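Protein-L-isoaspartate(D-aspartate) O-methyltransferase (Sulfolobus tokodaii, PDB 1VBF) probably catalyses the transfer of a methyl group from S-adenosyl-L-methionine to L-isoaspartyl residues of damaged proteins, a step in their repair or degradation. Local coordinates at residues E18-V23 with I81-A86; S26-E31 with K110-Y115. All coordinates share one frame; numbering follows the deposited sequence.

Contact 1 (E18-V23 with I81-A86)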
ATOM      1  N   GLU B  18       6.482 -27.437  37.166  1.00 40.49           N
ATOM      2  CA  GLU B  18       5.901 -27.414  38.497  1.00 41.50           C
ATOM      3  C   GLU B  18       5.375 -26.056  38.885  1.00 37.79           C
ATOM      4  O   GLU B  18       4.274 -25.968  39.427  1.00 36.84           O
ATOM      5  CB  GLU B  18       6.908 -27.916  39.520  1.00 46.36           C
ATOM      6  CG  GLU B  18       7.335 -29.305  39.183  1.00 55.69           C
ATOM      7  CD  GLU B  18       8.266 -29.885  40.191  1.00 63.09           C
ATOM      8  OE1 GLU B  18       9.267 -29.212  40.547  1.00 67.69           O
ATOM      9  OE2 GLU B  18       7.996 -31.031  40.619  1.00 68.18           O
ATOM     10  N   ALA B  19       6.155 -25.007  38.612  1.00 34.19           N
ATOM     11  CA  ALA B  19       5.727 -23.641  38.903  1.00 31.17           C
ATOM     12  C   ALA B  19       4.417 -23.339  38.127  1.00 30.15           C
ATOM     13  O   ALA B  19       3.450 -22.810  38.684  1.00 27.82           O
ATOM     14  CB  ALA B  19       6.823 -22.676  38.510  1.00 28.35           C
ATOM     15  N   PHE B  20       4.385 -23.716  36.846  1.00 29.10           N
ATOM     16  CA  PHE B  20       3.214 -23.503  36.007  1.00 28.17           C
ATOM     17  C   PHE B  20       1.960 -24.189  36.552  1.00 28.89           C
ATOM     18  O   PHE B  20       0.852 -23.646  36.476  1.00 25.98           O
ATOM     19  CB  PHE B  20       3.461 -23.996  34.576  1.00 26.16           C
ATOM     20  CG  PHE B  20       2.296 -23.723  33.648  1.00 26.21           C
ATOM     21  CD1 PHE B  20       1.908 -22.409  33.352  1.00 23.81           C
ATOM     22  CD2 PHE B  20       1.523 -24.768  33.153  1.00 24.46           C
ATOM     23  CE1 PHE B  20       0.780 -22.152  32.597  1.00 22.27           C
ATOM     24  CE2 PHE B  20       0.392 -24.513  32.399  1.00 24.24           C
ATOM     25  CZ  PHE B  20       0.019 -23.211  32.121  1.00 23.54           C
ATOM     26  N   ASN B  21       2.133 -25.398  37.080  1.00 30.31           N
ATOM     27  CA  ASN B  21       1.001 -26.107  37.617  1.00 33.23           C
ATOM     28  C   ASN B  21       0.493 -25.472  38.908  1.00 34.12           C
ATOM     29  O   ASN B  21      -0.710 -25.342  39.115  1.00 34.75           O
ATOM     30  CB  ASN B  21       1.340 -27.562  37.882  1.00 36.06           C
ATOM     31  CG  ASN B  21       0.112 -28.441  37.839  1.00 39.46           C
ATOM     32  OD1 ASN B  21       0.033 -29.361  37.039  1.00 46.17           O
ATOM     33  ND2 ASN B  21      -0.859 -28.152  38.681  1.00 40.39           N
ATOM     34  N   LYS B  22       1.418 -25.041  39.753  1.00 35.03           N
ATOM     35  CA  LYS B  22       1.088 -24.431  41.044  1.00 36.33           C
ATOM     36  C   LYS B  22       0.516 -22.982  41.089  1.00 35.96           C
ATOM     37  O   LYS B  22      -0.481 -22.743  41.763  1.00 34.00           O
ATOM     38  CB  LYS B  22       2.330 -24.530  41.937  1.00 37.47           C
ATOM     39  CG  LYS B  22       2.216 -23.801  43.247  1.00 39.73           C
ATOM     40  CD  LYS B  22       3.563 -23.764  43.938  1.00 41.57           C
ATOM     41  CE  LYS B  22       3.563 -22.779  45.101  1.00 42.21           C
ATOM     42  NZ  LYS B  22       4.895 -22.763  45.770  1.00 43.86           N
ATOM     43  N   VAL B  23       1.137 -22.029  40.385  1.00 35.14           N
ATOM     44  CA  VAL B  23       0.678 -20.634  40.407  1.00 35.40           C
ATOM     45  C   VAL B  23      -0.670 -20.418  39.713  1.00 36.59           C
ATOM     46  O   VAL B  23      -0.851 -20.738  38.543  1.00 36.72           O
ATOM     47  CB  VAL B  23       1.756 -19.677  39.788  1.00 35.31           C
ATOM     48  CG1 VAL B  23       1.257 -18.240  39.782  1.00 33.44           C
ATOM     49  CG2 VAL B  23       3.066 -19.776  40.582  1.00 33.05           C
ATOM     50  N   ILE B  81       1.405  -7.537  35.124  1.00 34.16           N
ATOM     51  CA  ILE B  81       0.548  -8.036  36.194  1.00 32.41           C
ATOM     52  C   ILE B  81       1.235  -8.987  37.162  1.00 32.25           C
ATOM     53  O   ILE B  81       0.595  -9.533  38.037  1.00 33.58           O
ATOM     54  CB  ILE B  81      -0.703  -8.731  35.635  1.00 31.49           C
ATOM     55  CG1 ILE B  81      -0.315 -10.043  34.951  1.00 32.93           C
ATOM     56  CG2 ILE B  81      -1.412  -7.813  34.666  1.00 30.72           C
ATOM     57  CD1 ILE B  81      -1.510 -10.884  34.522  1.00 30.69           C
ATOM     58  N   GLY B  82       2.530  -9.207  36.997  1.00 32.79           N
ATOM     59  CA  GLY B  82       3.255 -10.061  37.927  1.00 32.96           C
ATOM     60  C   GLY B  82       3.198 -11.566  37.796  1.00 34.79           C
ATOM     61  O   GLY B  82       3.960 -12.256  38.479  1.00 35.94           O
ATOM     62  N   TYR B  83       2.324 -12.091  36.935  1.00 35.35           N
ATOM     63  CA  TYR B  83       2.212 -13.541  36.748  1.00 33.76           C
ATOM     64  C   TYR B  83       3.497 -14.266  36.290  1.00 33.31           C
ATOM     65  O   TYR B  83       3.873 -15.313  36.850  1.00 31.53           O
ATOM     66  CB  TYR B  83       1.096 -13.858  35.767  1.00 33.36           C
ATOM     67  CG  TYR B  83       1.061 -15.314  35.404  1.00 32.54           C
ATOM     68  CD1 TYR B  83       0.651 -16.269  36.330  1.00 36.52           C
ATOM     69  CD2 TYR B  83       1.506 -15.752  34.170  1.00 34.02           C
ATOM     70  CE1 TYR B  83       0.686 -17.659  36.033  1.00 37.72           C
ATOM     71  CE2 TYR B  83       1.557 -17.142  33.852  1.00 37.95           C
ATOM     72  CZ  TYR B  83       1.144 -18.089  34.787  1.00 37.41           C
ATOM     73  OH  TYR B  83       1.172 -19.440  34.476  1.00 34.21           O
ATOM     74  N   TYR B  84       4.170 -13.744  35.271  1.00 31.15           N
ATOM     75  CA  TYR B  84       5.384 -14.419  34.841  1.00 32.36           C
ATOM     76  C   TYR B  84       6.477 -14.188  35.885  1.00 32.51           C
ATOM     77  O   TYR B  84       7.423 -14.984  36.007  1.00 31.42           O
ATOM     78  CB  TYR B  84       5.847 -13.933  33.453  1.00 32.57           C
ATOM     79  CG  TYR B  84       4.869 -14.239  32.343  1.00 33.71           C
ATOM     80  CD1 TYR B  84       4.127 -13.229  31.757  1.00 33.61           C
ATOM     81  CD2 TYR B  84       4.640 -15.551  31.923  1.00 35.25           C
ATOM     82  CE1 TYR B  84       3.186 -13.495  30.802  1.00 34.52           C
ATOM     83  CE2 TYR B  84       3.687 -15.835  30.949  1.00 35.22           C
ATOM     84  CZ  TYR B  84       2.967 -14.796  30.397  1.00 36.18           C
ATOM     85  OH  TYR B  84       2.031 -15.053  29.430  1.00 37.96           O
ATOM     86  N   THR B  85       6.330 -13.100  36.645  1.00 31.40           N
ATOM     87  CA  THR B  85       7.294 -12.777  37.674  1.00 31.23           C
ATOM     88  C   THR B  85       7.169 -13.892  38.709  1.00 30.95           C
ATOM     89  O   THR B  85       8.165 -14.522  39.062  1.00 30.50           O
ATOM     90  CB  THR B  85       7.006 -11.405  38.312  1.00 32.83           C
ATOM     91  OG1 THR B  85       6.590 -10.487  37.298  1.00 34.99           O
ATOM     92  CG2 THR B  85       8.269 -10.853  38.982  1.00 30.97           C
ATOM     93  N   ALA B  86       5.948 -14.153  39.174  1.00 29.92           N
ATOM     94  CA  ALA B  86       5.714 -15.241  40.129  1.00 30.55           C
ATOM     95  C   ALA B  86       6.339 -16.589  39.679  1.00 31.30           C
ATOM     96  O   ALA B  86       7.069 -17.207  40.452  1.00 33.87           O
ATOM     97  CB  ALA B  86       4.218 -15.420  40.370  1.00 28.83           C
TER
HETATM   98  O   HOH W   1       0.195 -21.291  36.346  1.00 40.64           O

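Contact 2 (S26-E31 with K110-Y115)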
ATOM      1  N   SER B  26      -5.302 -16.853  37.582  1.00 37.58           N
ATOM      2  CA  SER B  26      -6.483 -16.014  37.695  1.00 39.91           C
ATOM      3  C   SER B  26      -6.289 -15.012  38.841  1.00 40.06           C
ATOM      4  O   SER B  26      -7.001 -13.998  38.939  1.00 39.61           O
ATOM      5  CB  SER B  26      -7.719 -16.876  37.940  1.00 40.45           C
ATOM      6  OG  SER B  26      -7.527 -17.678  39.083  1.00 43.53           O
ATOM      7  N   LEU B  27      -5.317 -15.303  39.703  1.00 39.36           N
ATOM      8  CA  LEU B  27      -5.005 -14.441  40.834  1.00 39.07           C
ATOM      9  C   LEU B  27      -4.270 -13.162  40.420  1.00 40.42           C
ATOM     10  O   LEU B  27      -4.110 -12.238  41.227  1.00 43.72           O
ATOM     11  CB  LEU B  27      -4.175 -15.201  41.875  1.00 37.60           C
ATOM     12  CG  LEU B  27      -4.870 -15.794  43.122  1.00 37.95           C
ATOM     13  CD1 LEU B  27      -6.348 -16.136  42.867  1.00 34.17           C
ATOM     14  CD2 LEU B  27      -4.088 -17.038  43.551  1.00 36.19           C
ATOM     15  N   PHE B  28      -3.811 -13.089  39.177  1.00 37.41           N
ATOM     16  CA  PHE B  28      -3.135 -11.887  38.762  1.00 34.51           C
ATOM     17  C   PHE B  28      -3.942 -11.181  37.704  1.00 36.30           C
ATOM     18  O   PHE B  28      -3.565 -10.099  37.259  1.00 36.54           O
ATOM     19  CB  PHE B  28      -1.767 -12.203  38.212  1.00 32.70           C
ATOM     20  CG  PHE B  28      -0.893 -12.946  39.157  1.00 30.31           C
ATOM     21  CD1 PHE B  28      -1.124 -14.290  39.418  1.00 27.72           C
ATOM     22  CD2 PHE B  28       0.209 -12.322  39.739  1.00 29.07           C
ATOM     23  CE1 PHE B  28      -0.265 -15.010  40.247  1.00 26.10           C
ATOM     24  CE2 PHE B  28       1.073 -13.033  40.567  1.00 28.07           C
ATOM     25  CZ  PHE B  28       0.836 -14.387  40.818  1.00 26.10           C
ATOM     26  N   LEU B  29      -5.053 -11.792  37.302  1.00 37.61           N
ATOM     27  CA  LEU B  29      -5.928 -11.211  36.288  1.00 39.37           C
ATOM     28  C   LEU B  29      -7.138 -10.507  36.895  1.00 40.56           C
ATOM     29  O   LEU B  29      -7.686 -10.971  37.897  1.00 41.45           O
ATOM     30  CB  LEU B  29      -6.400 -12.304  35.328  1.00 38.45           C
ATOM     31  CG  LEU B  29      -5.342 -12.909  34.400  1.00 39.36           C
ATOM     32  CD1 LEU B  29      -5.903 -14.157  33.742  1.00 39.81           C
ATOM     33  CD2 LEU B  29      -4.901 -11.890  33.339  1.00 37.78           C
ATOM     34  N   PRO B  30      -7.574  -9.382  36.293  1.00 41.33           N
ATOM     35  CA  PRO B  30      -8.731  -8.609  36.776  1.00 43.01           C
ATOM     36  C   PRO B  30      -9.991  -9.473  36.686  1.00 45.51           C
ATOM     37  O   PRO B  30      -9.947 -10.588  36.163  1.00 46.87           O
ATOM     38  CB  PRO B  30      -8.812  -7.422  35.806  1.00 41.46           C
ATOM     39  CG  PRO B  30      -7.481  -7.373  35.166  1.00 41.20           C
ATOM     40  CD  PRO B  30      -7.063  -8.810  35.041  1.00 41.44           C
ATOM     41  N   GLU B  31     -11.108  -8.945  37.172  1.00 46.51           N
ATOM     42  CA  GLU B  31     -12.386  -9.649  37.154  1.00 47.44           C
ATOM     43  C   GLU B  31     -12.842  -9.978  35.727  1.00 46.90           C
ATOM     44  O   GLU B  31     -13.162 -11.128  35.396  1.00 45.90           O
ATOM     45  CB  GLU B  31     -13.429  -8.770  37.852  1.00 50.80           C
ATOM     46  CG  GLU B  31     -14.868  -9.291  37.864  1.00 55.11           C
ATOM     47  CD  GLU B  31     -14.987 -10.670  38.494  1.00 58.57           C
ATOM     48  OE1 GLU B  31     -14.063 -11.050  39.267  1.00 58.30           O
ATOM     49  OE2 GLU B  31     -16.005 -11.360  38.219  1.00 58.39           O
ATOM     50  N   LYS B 110       0.726  -5.293  45.204  1.00 46.37           N
ATOM     51  CA  LYS B 110      -0.024  -6.124  46.128  1.00 47.70           C
ATOM     52  C   LYS B 110      -0.078  -7.627  45.773  1.00 47.27           C
ATOM     53  O   LYS B 110      -0.064  -8.480  46.652  1.00 47.90           O
ATOM     54  CB  LYS B 110      -1.429  -5.523  46.191  1.00 49.62           C
ATOM     55  CG  LYS B 110      -1.806  -4.880  44.833  1.00 54.26           C
ATOM     56  CD  LYS B 110      -2.908  -3.825  44.895  1.00 56.15           C
ATOM     57  CE  LYS B 110      -2.382  -2.502  45.429  1.00 58.60           C
ATOM     58  NZ  LYS B 110      -3.430  -1.440  45.409  1.00 59.64           N
ATOM     59  N   LEU B 111      -0.108  -7.944  44.483  1.00 46.37           N
ATOM     60  CA  LEU B 111      -0.208  -9.324  44.017  1.00 44.59           C
ATOM     61  C   LEU B 111       0.985 -10.252  44.204  1.00 44.62           C
ATOM     62  O   LEU B 111       0.852 -11.457  44.007  1.00 43.05           O
ATOM     63  CB  LEU B 111      -0.594  -9.332  42.537  1.00 45.24           C
ATOM     64  CG  LEU B 111      -1.882  -8.592  42.165  1.00 45.35           C
ATOM     65  CD1 LEU B 111      -1.907  -8.306  40.657  1.00 44.54           C
ATOM     66  CD2 LEU B 111      -3.081  -9.419  42.609  1.00 43.06           C
ATOM     67  N   LEU B 112       2.146  -9.720  44.574  1.00 45.50           N
ATOM     68  CA  LEU B 112       3.325 -10.572  44.746  1.00 45.85           C
ATOM     69  C   LEU B 112       3.841 -10.681  46.184  1.00 47.84           C
ATOM     70  O   LEU B 112       4.974 -11.125  46.425  1.00 46.96           O
ATOM     71  CB  LEU B 112       4.440 -10.071  43.838  1.00 44.52           C
ATOM     72  CG  LEU B 112       4.213 -10.325  42.351  1.00 44.44           C
ATOM     73  CD1 LEU B 112       5.308  -9.684  41.494  1.00 44.71           C
ATOM     74  CD2 LEU B 112       4.190 -11.825  42.146  1.00 45.75           C
ATOM     75  N   SER B 113       2.998 -10.289  47.136  1.00 49.92           N
ATOM     76  CA  SER B 113       3.343 -10.307  48.558  1.00 49.87           C
ATOM     77  C   SER B 113       3.865 -11.664  49.031  1.00 49.19           C
ATOM     78  O   SER B 113       4.856 -11.745  49.750  1.00 50.82           O
ATOM     79  CB  SER B 113       2.124  -9.898  49.377  1.00 49.53           C
ATOM     80  OG  SER B 113       1.048 -10.771  49.106  1.00 52.60           O
ATOM     81  N   TYR B 114       3.191 -12.726  48.624  1.00 47.80           N
ATOM     82  CA  TYR B 114       3.590 -14.075  48.991  1.00 46.77           C
ATOM     83  C   TYR B 114       5.055 -14.387  48.680  1.00 43.91           C
ATOM     84  O   TYR B 114       5.582 -15.421  49.089  1.00 44.86           O
ATOM     85  CB  TYR B 114       2.706 -15.071  48.241  1.00 49.95           C
ATOM     86  CG  TYR B 114       3.238 -16.487  48.202  1.00 53.34           C
ATOM     87  CD1 TYR B 114       3.213 -17.300  49.337  1.00 55.70           C
ATOM     88  CD2 TYR B 114       3.748 -17.027  47.015  1.00 55.02           C
ATOM     89  CE1 TYR B 114       3.678 -18.629  49.287  1.00 57.83           C
ATOM     90  CE2 TYR B 114       4.218 -18.344  46.952  1.00 55.87           C
ATOM     91  CZ  TYR B 114       4.178 -19.140  48.085  1.00 58.07           C
ATOM     92  OH  TYR B 114       4.632 -20.441  48.017  1.00 58.37           O
ATOM     93  N   TYR B 115       5.723 -13.514  47.947  1.00 39.47           N
ATOM     94  CA  TYR B 115       7.103 -13.810  47.600  1.00 37.01           C
ATOM     95  C   TYR B 115       8.085 -12.942  48.357  1.00 36.32           C
ATOM     96  O   TYR B 115       7.804 -11.779  48.645  1.00 37.00           O
ATOM     97  CB  TYR B 115       7.299 -13.652  46.076  1.00 36.88           C
ATOM     98  CG  TYR B 115       6.546 -14.678  45.241  1.00 33.03           C
ATOM     99  CD1 TYR B 115       7.102 -15.935  44.988  1.00 33.41           C
ATOM    100  CD2 TYR B 115       5.250 -14.422  44.783  1.00 29.25           C
ATOM    101  CE1 TYR B 115       6.379 -16.922  44.299  1.00 34.27           C
ATOM    102  CE2 TYR B 115       4.512 -15.395  44.105  1.00 30.87           C
ATOM    103  CZ  TYR B 115       5.083 -16.651  43.864  1.00 33.11           C
ATOM    104  OH  TYR B 115       4.372 -17.654  43.237  1.00 31.32           O
TER
HETATM  105  O   HOH W   2      -1.513 -12.287  43.432  1.00 57.48           O

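Contact 1 (E18-V23 with I81-A86)
Tyr-83 lies obliquely across Phe-20 and Val-23, and its long side chain and Val-23 carry much of this contact between the end of helix 14-22 and the start of helix 83-91. With CG anti to the backbone N (chi1 172°), the tyrosine ring extends from the first turn of its helix toward the other. Its hydroxyl comes obliquely to CD1 and CE1 of the Phe-20 ring, and the Tyr-83 OH to Phe-20 CD1 distance is 3.3 Å. Along the tyrosine ring, at CD1 and CE1, one branch of Val-23 does the touching: CG1 lies 3.8 Å from Tyr-83 CE1 and 4.1 Å from Ala-86 CB, so a single methyl fills the angle between the ring and the alanine one turn on. Tyr-83 CD2 sits over the centre of the Tyr-84 ring, while Leu-56 of helix 56-65 touches both Phe-20 and Tyr-83. A water in the plane of the Tyr-83 ring accepts a hydrogen bond from the hydroxyl, with Tyr-83 OH 2.8 Å from the water oxygen. The chemistry is thus largely apolar: no direct hydrogen bond crosses between the segments, and the buried tyrosine hydroxyl is satisfied through water, which may also serve the carbonyls of Phe-20 and Val-23, though at modelled lengths too short to be trusted in detail.

Contact 2 (S26-E31 with K110-Y115)
Leu-111 O accepts a hydrogen bond from a water 2.6 Å away, and this water also leans toward Leu-27 O, where the bond is long and weak. It links the two loops through their carbonyls, weakly on the Leu-27 side; no direct hydrogen bond joins them. The water rests above the centre of the Phe-28 ring, on one face. Phe-28 is the main apolar piece. Its CG stands beside the backbone N (chi1 -57°), which swings the ring from the chain toward Leu-111 and Leu-112. At the ring edge, Leu-112 CD2 comes in near the plane, 3.7 Å from Phe-28 CE2, and the two side chains run at about a right angle. Leu-111 behaves differently: it runs alongside Phe-28, pointing the other way, with Leu-111 CB 4.2 Å from Phe-28 CD2. The far end of Leu-111 then reaches back to the other loop, placing its CD2 methyl 3.3 Å from Leu-27 O, a nonpolar approach to the carbonyl that the water also visits. The two leucines therefore divide the work, one flanking Phe-28 and reaching past it to the backbone of Leu-27, the other meeting the ring edge at CE2. A type I turn from Lys-110 to Ser-113 carries both at its centre. Nearby, Tyr-107 of helix 102-109 hydrogen-bonds Phe-28 O through its hydroxyl, a second tie between the two regions. The contact joins the loop following helix 14-22 to the one between helix 102-109 and strand 118-122, with Leu-112 resting on Ile-118 and Leu-120 of that strand, an outer one of the main sheet within the chain, and Tyr-115 touching Ala-89 of helix 83-91.

Contacts 1 and 2 are neighbours, their centres about 10 Å apart, and the chain visits them in turn, 18-23, 26-31, 81-86 and 110-115. Phe-28 joins them: its CZ lies 3.6 Å from Ala-86 CB, and its CD2 is 3.5 Å from Tyr-83 N, at the start of helix 83-91. A polar link probably adds to this, with Lys-22 NZ 3.2 Å from Tyr-114 OH; the lysine also forms a salt bridge with Glu-90. Helix 83-91 follows strand 73-77 through the glycine-rich loop that in Rossmann-like methyltransferases typically helps bind S-adenosyl-L-methionine, so both contacts pack around the helix leading away from the probable cofactor site.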